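Local coordinates for protein 3' terminal uridylyl transferase (Trypanosoma brucei, PDB 5HZD) that adds uridines from UTP to the 3' hydroxyl of guide RNAs, ribosomal RNAs and some mRNAs during mitochondrial RNA editing, at residues A[39-44]-A[490-495]; A[61-66]-A[391-396]; A[344-349]-A[400-405]. One frame throughout, in Å; residues are numbered along the deposited sequence. Where two conformers were deposited one is given.

Overall arrangement
All three contacts join helices, on the same side of the chain's centre. Contacts 2 and 3 share helix 385-409, which meets helix 59-76 through 391-396 and helix 336-349 through 400-405. Their centres lie about 15 Å apart, and I62 CG2 touches V400 CG2 at 4.0 Å. Contact 1 pairs helix 37-47 with helix 481-497, and its centre is about 16 Å from that of contact 3. The two touch where L495 CD1 packs on Y404 N at 3.5 Å. Contacts 1 and 2 do not touch; their nearest atoms are about 7 Å apart. Contact 3 lies nearest the UTP site: the side chain of F402 is about 10 Å from that of K318, a UTP-binding residue.

Contact 1: residues A[39-44]-A[490-495]; sequences RLRRIA and ELYRGL. With SO4 (sulfate ion), chain E.
Y492 on helix 481-497 lies against R41, L40 and A44 of helix 37-47. Its CB meets L40 CB at 4.0 Å. CG is anti to the carbonyl carbon (chi1 -66°), and one face of the ring lies against R41. R41 CA sits over the ring centre, 3.9 Å from the Y492 centroid, in a CH-pi contact. CD1 packs on A44 CB at 3.8 Å. At the opposite edge, CE2 meets R41 CB at 3.6 Å, on the same face as R41 CA. At the tip, OH lies 2.9 Å from R41 NH1, at the edge of the guanidinium. The helix segments run at 43° to each other. This packing joins a helix that follows the N-terminal zinc finger to one near the end of the chain, away from the annotated sites. On helix 385-409, S407 touches Y492 and F408 touches A44. L40 CD1 lies over one face of the R493 guanidinium. R493 grips E490 side-on, NE to OE1 and NH2 to OE2, both bonds nearly straight. A sulfate ion, probably from the crystallisation liquor, bridges R493 NH1, through O2 at 2.9 Å, and R39 NH2, through O1 at 3.0 Å. R39 also makes a salt bridge with D36.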
loop_
_atom_site.group_PDB
_atom_site.type_symbol
_atom_site.label_atom_id
_atom_site.label_comp_id
_atom_site.label_asym_id
_atom_site.label_seq_id
_atom_site.Cartn_x
_atom_site.Cartn_y
_atom_site.Cartn_z
ATOM N N ARG A 39 -28.616 -15.231 -11.277
ATOM C CA ARG A 39 -28.513 -15.134 -12.732
ATOM C C ARG A 39 -27.107 -15.381 -13.270
ATOM O O ARG A 39 -26.912 -16.147 -14.219
ATOM C CB ARG A 39 -28.998 -13.764 -13.202
ATOM C CG ARG A 39 -28.979 -13.616 -14.718
ATOM C CD ARG A 39 -29.592 -12.290 -15.157
ATOM N NE ARG A 39 -28.843 -11.161 -14.616
ATOM C CZ ARG A 39 -27.752 -10.651 -15.180
ATOM N NH1 ARG A 39 -27.287 -11.159 -16.310
ATOM N NH2 ARG A 39 -27.126 -9.636 -14.610
ATOM N N LEU A 40 -26.118 -14.723 -12.680
ATOM C CA LEU A 40 -24.753 -14.932 -13.152
ATOM C C LEU A 40 -24.240 -16.306 -12.747
ATOM O O LEU A 40 -23.439 -16.907 -13.467
ATOM C CB LEU A 40 -23.819 -13.833 -12.634
ATOM C CG LEU A 40 -24.081 -12.440 -13.203
ATOM C CD1 LEU A 40 -23.006 -11.463 -12.733
ATOM C CD2 LEU A 40 -24.171 -12.481 -14.748
ATOM N N ARG A 41 -24.667 -16.795 -11.581
ATOM C CA ARG A 41 -24.303 -18.144 -11.148
ATOM C C ARG A 41 -24.799 -19.155 -12.151
ATOM O O ARG A 41 -24.086 -20.103 -12.495
ATOM C CB ARG A 41 -24.861 -18.464 -9.751
ATOM C CG ARG A 41 -24.773 -19.925 -9.303
ATOM C CD ARG A 41 -25.052 -20.012 -7.789
ATOM N NE ARG A 41 -25.233 -21.366 -7.263
ATOM C CZ ARG A 41 -24.283 -22.072 -6.651
ATOM N NH1 ARG A 41 -23.067 -21.562 -6.494
ATOM N NH2 ARG A 41 -24.548 -23.293 -6.196
ATOM N N ARG A 42 -26.035 -18.971 -12.606
ATOM C CA ARG A 42 -26.597 -19.892 -13.589
ATOM C C ARG A 42 -25.834 -19.863 -14.906
ATOM O O ARG A 42 -25.554 -20.920 -15.486
ATOM C CB ARG A 42 -28.086 -19.598 -13.828
ATOM C CG ARG A 42 -29.033 -20.253 -12.818
ATOM C CD ARG A 42 -30.509 -20.176 -13.264
ATOM N NE ARG A 42 -31.052 -18.824 -13.160
ATOM C CZ ARG A 42 -31.070 -17.941 -14.155
ATOM N NH1 ARG A 42 -30.582 -18.267 -15.348
ATOM N NH2 ARG A 42 -31.577 -16.728 -13.960
ATOM N N ILE A 43 -25.492 -18.666 -15.382
ATOM C CA ILE A 43 -24.697 -18.549 -16.612
ATOM C C ILE A 43 -23.352 -19.251 -16.469
ATOM O O ILE A 43 -22.962 -20.052 -17.330
ATOM C CB ILE A 43 -24.536 -17.088 -17.073
ATOM C CG1 ILE A 43 -25.909 -16.522 -17.443
ATOM C CG2 ILE A 43 -23.596 -17.010 -18.276
ATOM C CD1 ILE A 43 -25.948 -15.029 -17.638
ATOM N N ALA A 44 -22.646 -18.986 -15.371
ATOM C CA ALA A 44 -21.334 -19.597 -15.185
ATOM C C ALA A 44 -21.451 -21.105 -15.010
ATOM O O ALA A 44 -20.592 -21.845 -15.476
ATOM C CB ALA A 44 -20.613 -18.972 -14.008
ATOM N N GLU A 490 -19.679 -10.923 -8.016
ATOM C CA GLU A 490 -18.586 -10.281 -8.749
ATOM C C GLU A 490 -17.538 -11.278 -9.245
ATOM O O GLU A 490 -16.943 -11.065 -10.322
ATOM C CB GLU A 490 -17.945 -9.148 -7.935
ATOM C CG GLU A 490 -18.934 -8.015 -7.555
ATOM C CD GLU A 490 -19.703 -7.424 -8.741
ATOM O OE1 GLU A 490 -19.145 -7.306 -9.865
ATOM O OE2 GLU A 490 -20.913 -7.079 -8.564
ATOM N N LEU A 491 -17.314 -12.365 -8.512
ATOM C CA LEU A 491 -16.359 -13.368 -9.005
ATOM C C LEU A 491 -16.935 -14.052 -10.252
ATOM O O LEU A 491 -16.198 -14.286 -11.225
ATOM C CB LEU A 491 -16.059 -14.371 -7.894
ATOM C CG LEU A 491 -15.203 -13.784 -6.779
ATOM C CD1 LEU A 491 -15.323 -14.654 -5.533
ATOM C CD2 LEU A 491 -13.730 -13.673 -7.200
ATOM N N TYR A 492 -18.239 -14.346 -10.264
ATOM C CA TYR A 492 -18.834 -14.925 -11.473
ATOM C C TYR A 492 -18.744 -13.931 -12.610
ATOM O O TYR A 492 -18.476 -14.325 -13.746
ATOM C CB TYR A 492 -20.325 -15.284 -11.292
ATOM C CG TYR A 492 -20.621 -16.370 -10.313
ATOM C CD1 TYR A 492 -20.046 -17.626 -10.447
ATOM C CD2 TYR A 492 -21.525 -16.155 -9.279
ATOM C CE1 TYR A 492 -20.336 -18.644 -9.542
ATOM C CE2 TYR A 492 -21.821 -17.157 -8.363
ATOM C CZ TYR A 492 -21.232 -18.395 -8.508
ATOM O OH TYR A 492 -21.508 -19.399 -7.602
ATOM N N ARG A 493 -18.994 -12.641 -12.332
ATOM C CA ARG A 493 -18.993 -11.622 -13.363
ATOM C C ARG A 493 -17.585 -11.505 -13.956
ATOM O O ARG A 493 -17.437 -11.393 -15.187
ATOM C CB ARG A 493 -19.464 -10.286 -12.797
ATOM C CG ARG A 493 -19.828 -9.300 -13.874
ATOM C CD ARG A 493 -20.079 -7.880 -13.408
ATOM N NE ARG A 493 -20.800 -7.758 -12.146
ATOM C CZ ARG A 493 -22.124 -7.734 -11.991
ATOM N NH1 ARG A 493 -22.980 -7.860 -13.013
ATOM N NH2 ARG A 493 -22.599 -7.596 -10.768
ATOM N N GLY A 494 -16.563 -11.575 -13.110
ATOM C CA GLY A 494 -15.197 -11.501 -13.613
ATOM C C GLY A 494 -14.861 -12.666 -14.531
ATOM O O GLY A 494 -14.239 -12.474 -15.582
ATOM N N LEU A 495 -15.274 -13.871 -14.135
ATOM C CA LEU A 495 -15.038 -15.087 -14.908
ATOM C C LEU A 495 -15.643 -14.932 -16.293
ATOM O O LEU A 495 -14.979 -15.160 -17.308
ATOM C CB LEU A 495 -15.689 -16.275 -14.212
ATOM C CG LEU A 495 -15.548 -17.625 -14.891
ATOM C CD1 LEU A 495 -14.073 -18.024 -14.899
ATOM C CD2 LEU A 495 -16.366 -18.677 -14.159
HETATM S S SO4 E . -24.008 -8.288 -16.338
HETATM O O1 SO4 E . -24.856 -7.786 -15.256
HETATM O O2 SO4 E . -22.704 -8.712 -15.810
HETATM O O3 SO4 E . -23.812 -7.216 -17.317
HETATM O O4 SO4 E . -24.683 -9.423 -16.969
#

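Contact 2: residues A[61-66]-A[391-396]; sequences TITSWG and LYKAAG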
loop_
_atom_site.group_PDB
_atom_site.type_symbol
_atom_site.label_atom_id
_atom_site.label_comp_id
_atom_site.label_asym_id
_atom_site.label_seq_id
_atom_site.Cartn_x
_atom_site.Cartn_y
_atom_site.Cartn_z
ATOM N N THR A 61 -9.089 -14.724 -27.177
ATOM C CA THR A 61 -9.622 -13.666 -26.321
ATOM C C THR A 61 -8.882 -13.643 -24.998
ATOM O O THR A 61 -8.551 -12.576 -24.465
ATOM C CB THR A 61 -11.152 -13.870 -26.093
ATOM O OG1 THR A 61 -11.821 -13.616 -27.322
ATOM C CG2 THR A 61 -11.652 -12.903 -24.993
ATOM N N ILE A 62 -8.606 -14.826 -24.453
ATOM C CA ILE A 62 -7.927 -14.904 -23.176
ATOM C C ILE A 62 -6.499 -14.344 -23.293
ATOM O O ILE A 62 -6.044 -13.572 -22.446
ATOM C CB ILE A 62 -7.962 -16.362 -22.636
ATOM C CG1 ILE A 62 -9.404 -16.752 -22.350
ATOM C CG2 ILE A 62 -7.098 -16.501 -21.392
ATOM C CD1 ILE A 62 -9.611 -18.241 -22.123
ATOM N N THR A 63 -5.823 -14.655 -24.393
ATOM C CA THR A 63 -4.517 -14.058 -24.651
ATOM C C THR A 63 -4.576 -12.539 -24.816
ATOM O O THR A 63 -3.706 -11.812 -24.346
ATOM C CB THR A 63 -3.862 -14.755 -25.834
ATOM O OG1 THR A 63 -3.630 -16.117 -25.429
ATOM C CG2 THR A 63 -2.545 -14.097 -26.221
ATOM N N SER A 64 -5.616 -12.063 -25.486
ATOM C CA SER A 64 -5.833 -10.631 -25.620
ATOM C C SER A 64 -5.986 -10.000 -24.248
ATOM O O SER A 64 -5.460 -8.916 -23.998
ATOM C CB SER A 64 -7.062 -10.345 -26.496
ATOM O OG SER A 64 -7.271 -8.951 -26.652
ATOM N N TRP A 65 -6.692 -10.685 -23.340
ATOM C CA TRP A 65 -6.816 -10.154 -21.978
ATOM C C TRP A 65 -5.438 -10.113 -21.302
ATOM O O TRP A 65 -5.119 -9.147 -20.614
ATOM C CB TRP A 65 -7.862 -10.914 -21.135
ATOM C CG TRP A 65 -9.310 -10.452 -21.401
ATOM C CD1 TRP A 65 -10.307 -11.157 -22.013
ATOM C CD2 TRP A 65 -9.897 -9.205 -20.999
ATOM N NE1 TRP A 65 -11.470 -10.418 -22.043
ATOM C CE2 TRP A 65 -11.246 -9.221 -21.418
ATOM C CE3 TRP A 65 -9.417 -8.081 -20.311
ATOM C CZ2 TRP A 65 -12.112 -8.148 -21.190
ATOM C CZ3 TRP A 65 -10.279 -7.021 -20.088
ATOM C CH2 TRP A 65 -11.610 -7.062 -20.524
ATOM N N GLY A 66 -4.572 -11.099 -21.541
ATOM C CA GLY A 66 -3.210 -11.019 -21.022
ATOM C C GLY A 66 -2.402 -9.828 -21.519
ATOM O O GLY A 66 -1.630 -9.236 -20.779
ATOM N N LEU A 391 4.117 -14.688 -22.298
ATOM C CA LEU A 391 3.666 -14.056 -21.055
ATOM C C LEU A 391 2.221 -13.595 -21.135
ATOM O O LEU A 391 1.499 -13.692 -20.145
ATOM C CB LEU A 391 4.538 -12.865 -20.639
ATOM C CG LEU A 391 5.965 -13.156 -20.217
ATOM C CD1 LEU A 391 6.661 -11.836 -19.915
ATOM C CD2 LEU A 391 5.970 -14.070 -19.000
ATOM N N TYR A 392 1.808 -13.038 -22.283
ATOM C CA TYR A 392 0.411 -12.608 -22.422
ATOM C C TYR A 392 -0.529 -13.787 -22.278
ATOM O O TYR A 392 -1.526 -13.713 -21.564
ATOM C CB TYR A 392 0.160 -11.959 -23.789
ATOM C CG TYR A 392 0.867 -10.654 -24.028
ATOM C CD1 TYR A 392 1.479 -9.959 -22.998
ATOM C CD2 TYR A 392 0.901 -10.118 -25.304
ATOM C CE1 TYR A 392 2.115 -8.739 -23.233
ATOM C CE2 TYR A 392 1.531 -8.929 -25.550
ATOM C CZ TYR A 392 2.128 -8.242 -24.513
ATOM O OH TYR A 392 2.749 -7.045 -24.748
ATOM N N LYS A 393 -0.197 -14.888 -22.936
ATOM C CA LYS A 393 -0.988 -16.100 -22.855
ATOM C C LYS A 393 -1.100 -16.588 -21.399
ATOM O O LYS A 393 -2.184 -16.966 -20.938
ATOM C CB LYS A 393 -0.380 -17.179 -23.753
ATOM C CG LYS A 393 -1.052 -18.514 -23.589
ATOM C CD LYS A 393 -0.566 -19.552 -24.590
ATOM C CE LYS A 393 -1.167 -20.911 -24.258
ATOM N NZ LYS A 393 -1.065 -21.820 -25.430
ATOM N N ALA A 394 0.024 -16.596 -20.685
ATOM C CA ALA A 394 0.063 -17.066 -19.307
ATOM C C ALA A 394 -0.742 -16.149 -18.405
ATOM O O ALA A 394 -1.508 -16.614 -17.566
ATOM C CB ALA A 394 1.516 -17.126 -18.793
ATOM N N ALA A 395 -0.557 -14.835 -18.553
ATOM C CA ALA A 395 -1.292 -13.876 -17.716
ATOM C C ALA A 395 -2.807 -14.036 -17.879
ATOM O O ALA A 395 -3.570 -14.025 -16.885
ATOM C CB ALA A 395 -0.870 -12.440 -18.028
ATOM N N GLY A 396 -3.263 -14.146 -19.118
ATOM C CA GLY A 396 -4.678 -14.361 -19.342
ATOM C C GLY A 396 -5.157 -15.666 -18.729
ATOM O O GLY A 396 -6.203 -15.707 -18.063
HETATM O O HOH W 1 -4.520 -17.714 -23.051
#
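Helix segments 61-66 and 391-396 cross at 101°, with axes only 6.7 Å apart, and the CA atoms of G66 and G396 come within 4.0 Å of each other. The two glycines meet backbone to backbone. G66 CA lies 3.2 Å from Y392 O, and this CA-H...O contact is almost straight, 174° at the hydrogen. A second, longer one runs the other way, from G396 CA to I62 O. Both carbonyls also accept a helical bond within their own segment, Y392 O from G396 N and I62 O from G66 N. At both glycines, the side of CA where a side chain would start faces a carbonyl of the other helix. The side chains close round this crossing. I62 sends its CG2 branch onto the backbone of G396, with I62 CG2 3.4 Å from G396 C. That methyl is anti to the backbone N of I62. Such close helix packing through paired glycines joins helix 59-76, in the N-terminal part of the chain, to the long helix 385-409. It is structural packing, away from the annotated sites. I62 also touches D397, the next residue, and V400, a turn further along. From the other helix, A395 CB rests on G66 CA and also touches F70. Y392 CB lies near T63 O, while its ring leads off toward K67, with CD1 3.9 Å from G66 O. T63 and K393 meet at the more exposed border. T63 OG1 is anti to its carbonyl carbon (chi1 -65°) and lies 3.7 Å from K393 CA. A water joins the helices here. It is 3.0 Å from T63 OG1 and donates to K393 O at 3.2 Å. T63 OG1 also has a weak hydrogen bond with R59 O.

Contact 3: residues A[344-349]-A[400-405]; sequences IYYLVQ and VGFFYF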
loop_
_atom_site.group_PDB
_atom_site.type_symbol
_atom_site.label_atom_id
_atom_site.label_comp_id
_atom_site.label_asym_id
_atom_site.label_seq_id
_atom_site.Cartn_x
_atom_site.Cartn_y
_atom_site.Cartn_z
ATOM N N ILE A 344 -2.399 -14.594 -4.277
ATOM C CA ILE A 344 -1.208 -15.403 -3.982
ATOM C C ILE A 344 -1.587 -16.824 -3.546
ATOM O O ILE A 344 -0.927 -17.791 -3.939
ATOM C CB ILE A 344 -0.397 -14.748 -2.902
ATOM C CG1 ILE A 344 0.219 -13.481 -3.495
ATOM C CG2 ILE A 344 0.714 -15.673 -2.440
ATOM C CD1 ILE A 344 0.782 -12.533 -2.423
ATOM N N TYR A 345 -2.648 -16.952 -2.744
ATOM C CA TYR A 345 -3.077 -18.291 -2.310
ATOM C C TYR A 345 -3.423 -19.140 -3.521
ATOM O O TYR A 345 -3.034 -20.310 -3.601
ATOM C CB TYR A 345 -4.284 -18.197 -1.367
ATOM C CG TYR A 345 -4.869 -19.526 -0.983
ATOM C CD1 TYR A 345 -4.274 -20.306 -0.001
ATOM C CD2 TYR A 345 -6.030 -19.989 -1.616
ATOM C CE1 TYR A 345 -4.834 -21.568 0.364
ATOM C CE2 TYR A 345 -6.590 -21.212 -1.257
ATOM C CZ TYR A 345 -5.984 -21.984 -0.282
ATOM O OH TYR A 345 -6.517 -23.207 0.059
ATOM N N TYR A 346 -4.142 -18.548 -4.467
ATOM C CA TYR A 346 -4.425 -19.233 -5.737
ATOM C C TYR A 346 -3.130 -19.632 -6.460
ATOM O O TYR A 346 -2.990 -20.779 -6.929
ATOM C CB TYR A 346 -5.312 -18.342 -6.605
ATOM C CG TYR A 346 -5.257 -18.652 -8.082
ATOM C CD1 TYR A 346 -5.884 -19.780 -8.604
ATOM C CD2 TYR A 346 -4.589 -17.803 -8.941
ATOM C CE1 TYR A 346 -5.867 -20.038 -9.969
ATOM C CE2 TYR A 346 -4.539 -18.053 -10.300
ATOM C CZ TYR A 346 -5.160 -19.183 -10.802
ATOM O OH TYR A 346 -5.134 -19.417 -12.166
ATOM N N LEU A 347 -2.178 -18.709 -6.580
ATOM C CA LEU A 347 -0.920 -19.030 -7.239
ATOM C C LEU A 347 -0.205 -20.180 -6.557
ATOM O O LEU A 347 0.385 -21.027 -7.244
ATOM C CB LEU A 347 0.023 -17.799 -7.287
ATOM C CG LEU A 347 -0.502 -16.600 -8.092
ATOM C CD1 LEU A 347 0.505 -15.435 -8.007
ATOM C CD2 LEU A 347 -0.792 -16.997 -9.568
ATOM N N VAL A 348 -0.217 -20.218 -5.222
ATOM C CA VAL A 348 0.480 -21.280 -4.519
ATOM C C VAL A 348 -0.247 -22.588 -4.735
ATOM O O VAL A 348 0.376 -23.609 -5.050
ATOM C CB VAL A 348 0.540 -20.989 -3.013
ATOM C CG1 VAL A 348 1.002 -22.257 -2.241
ATOM C CG2 VAL A 348 1.447 -19.803 -2.727
ATOM N N GLN A 349 -1.576 -22.577 -4.596
ATOM C CA GLN A 349 -2.337 -23.839 -4.628
ATOM C C GLN A 349 -2.277 -24.467 -6.001
ATOM O O GLN A 349 -2.304 -25.700 -6.134
ATOM C CB GLN A 349 -3.786 -23.644 -4.166
ATOM C CG GLN A 349 -3.900 -23.298 -2.714
ATOM C CD GLN A 349 -3.293 -24.345 -1.816
ATOM O OE1 GLN A 349 -3.539 -25.538 -1.995
ATOM N NE2 GLN A 349 -2.498 -23.914 -0.832
ATOM N N VAL A 400 -8.023 -15.735 -15.686
ATOM C CA VAL A 400 -9.260 -16.499 -15.851
ATOM C C VAL A 400 -9.314 -17.613 -14.805
ATOM O O VAL A 400 -10.351 -17.871 -14.180
ATOM C CB VAL A 400 -9.307 -17.113 -17.261
ATOM C CG1 VAL A 400 -10.467 -18.122 -17.370
ATOM C CG2 VAL A 400 -9.459 -16.021 -18.236
ATOM N N GLY A 401 -8.164 -18.229 -14.567
ATOM C CA GLY A 401 -8.070 -19.315 -13.622
ATOM C C GLY A 401 -8.364 -18.876 -12.194
ATOM O O GLY A 401 -8.911 -19.661 -11.417
ATOM N N PHE A 402 -8.018 -17.630 -11.854
ATOM C CA PHE A 402 -8.296 -17.090 -10.518
ATOM C C PHE A 402 -9.817 -17.012 -10.314
ATOM O O PHE A 402 -10.357 -17.441 -9.284
ATOM C CB PHE A 402 -7.649 -15.699 -10.379
ATOM C CG PHE A 402 -8.129 -14.887 -9.188
ATOM C CD1 PHE A 402 -9.228 -14.044 -9.291
ATOM C CD2 PHE A 402 -7.427 -14.925 -7.990
ATOM C CE1 PHE A 402 -9.669 -13.283 -8.224
ATOM C CE2 PHE A 402 -7.836 -14.155 -6.919
ATOM C CZ PHE A 402 -8.949 -13.324 -7.043
ATOM N N PHE A 403 -10.512 -16.464 -11.298
ATOM C CA PHE A 403 -11.967 -16.318 -11.180
ATOM C C PHE A 403 -12.633 -17.684 -11.216
ATOM O O PHE A 403 -13.596 -17.923 -10.489
ATOM C CB PHE A 403 -12.506 -15.387 -12.273
ATOM C CG PHE A 403 -12.188 -13.950 -12.013
ATOM C CD1 PHE A 403 -12.894 -13.249 -11.043
ATOM C CD2 PHE A 403 -11.166 -13.297 -12.703
ATOM C CE1 PHE A 403 -12.598 -11.909 -10.798
ATOM C CE2 PHE A 403 -10.872 -11.973 -12.445
ATOM C CZ PHE A 403 -11.587 -11.273 -11.500
ATOM N N TYR A 404 -12.127 -18.604 -12.042
ATOM C CA TYR A 404 -12.666 -19.959 -11.996
ATOM C C TYR A 404 -12.442 -20.657 -10.640
ATOM O O TYR A 404 -13.376 -21.288 -10.098
ATOM C CB TYR A 404 -12.116 -20.805 -13.156
ATOM C CG TYR A 404 -12.772 -22.166 -13.253
ATOM C CD1 TYR A 404 -13.965 -22.330 -13.936
ATOM C CD2 TYR A 404 -12.191 -23.269 -12.639
ATOM C CE1 TYR A 404 -14.566 -23.588 -14.007
ATOM C CE2 TYR A 404 -12.778 -24.508 -12.697
ATOM C CZ TYR A 404 -13.952 -24.660 -13.394
ATOM O OH TYR A 404 -14.536 -25.908 -13.449
ATOM N N PHE A 405 -11.224 -20.548 -10.101
ATOM C CA PHE A 405 -10.877 -21.167 -8.818
ATOM C C PHE A 405 -11.828 -20.702 -7.725
ATOM O O PHE A 405 -12.379 -21.525 -6.972
ATOM C CB PHE A 405 -9.425 -20.813 -8.476
ATOM C CG PHE A 405 -8.943 -21.409 -7.186
ATOM C CD1 PHE A 405 -8.649 -22.760 -7.092
ATOM C CD2 PHE A 405 -8.788 -20.620 -6.062
ATOM C CE1 PHE A 405 -8.203 -23.342 -5.880
ATOM C CE2 PHE A 405 -8.326 -21.183 -4.841
ATOM C CZ PHE A 405 -8.028 -22.533 -4.754
#
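Y346 carries this contact, its ring laid against the backbone of helix 385-409 at G401 and F402. CG of Y346 is anti to its backbone N (chi1 158°), and the ring runs from there to G401 and F402. F402 CA sits over the centre of the Y346 ring, 3.7 Å from the centroid, in a CH-pi contact. F402 CB meets Y346 CE2. G401 has no side chain, and Y346 OH comes right up to its CA, at 3.3 Å. Y346 CD1 packs on F405 CB at 3.7 Å. The side chains of Y346 and F405 slide past each other in opposite directions, and their rings are oblique, with planes 49° apart. F405 also reaches Y345, whose CE2 comes to the edge of its ring, 4.0 Å from F405 CE2. These two side chains cross at about a right angle. Q349 CG lies 3.5 Å above one face of the Y345 ring, toward its rim. Q349 CB borders F405 CZ, while NE2 turns to P422 O in a hydrogen bond. Further out, Y406 touches both tyrosines and meets F402 edge-to-face. L317 of helix 310-324 backs F402. The segments cross at 95°, their axes 10.3 Å apart. Segment 400-405 falls within the part of the chain related to the Cid1 family poly(A) polymerases. Helix 336-349 begins with the UTP-binding pair S336 and Y337, and helix 310-324 carries K318 and K322. The cluster thus ties helix 385-409 to two helices that carry UTP-binding residues, with the F402 side chain about 10 Å from that of K318. No hydrogen bond crosses between the two segments. Y346 OH has a weak one with M398 O. Ring surfaces, CH groups and the G401 backbone make up the contact, consistent with cohesion by close fit and burial.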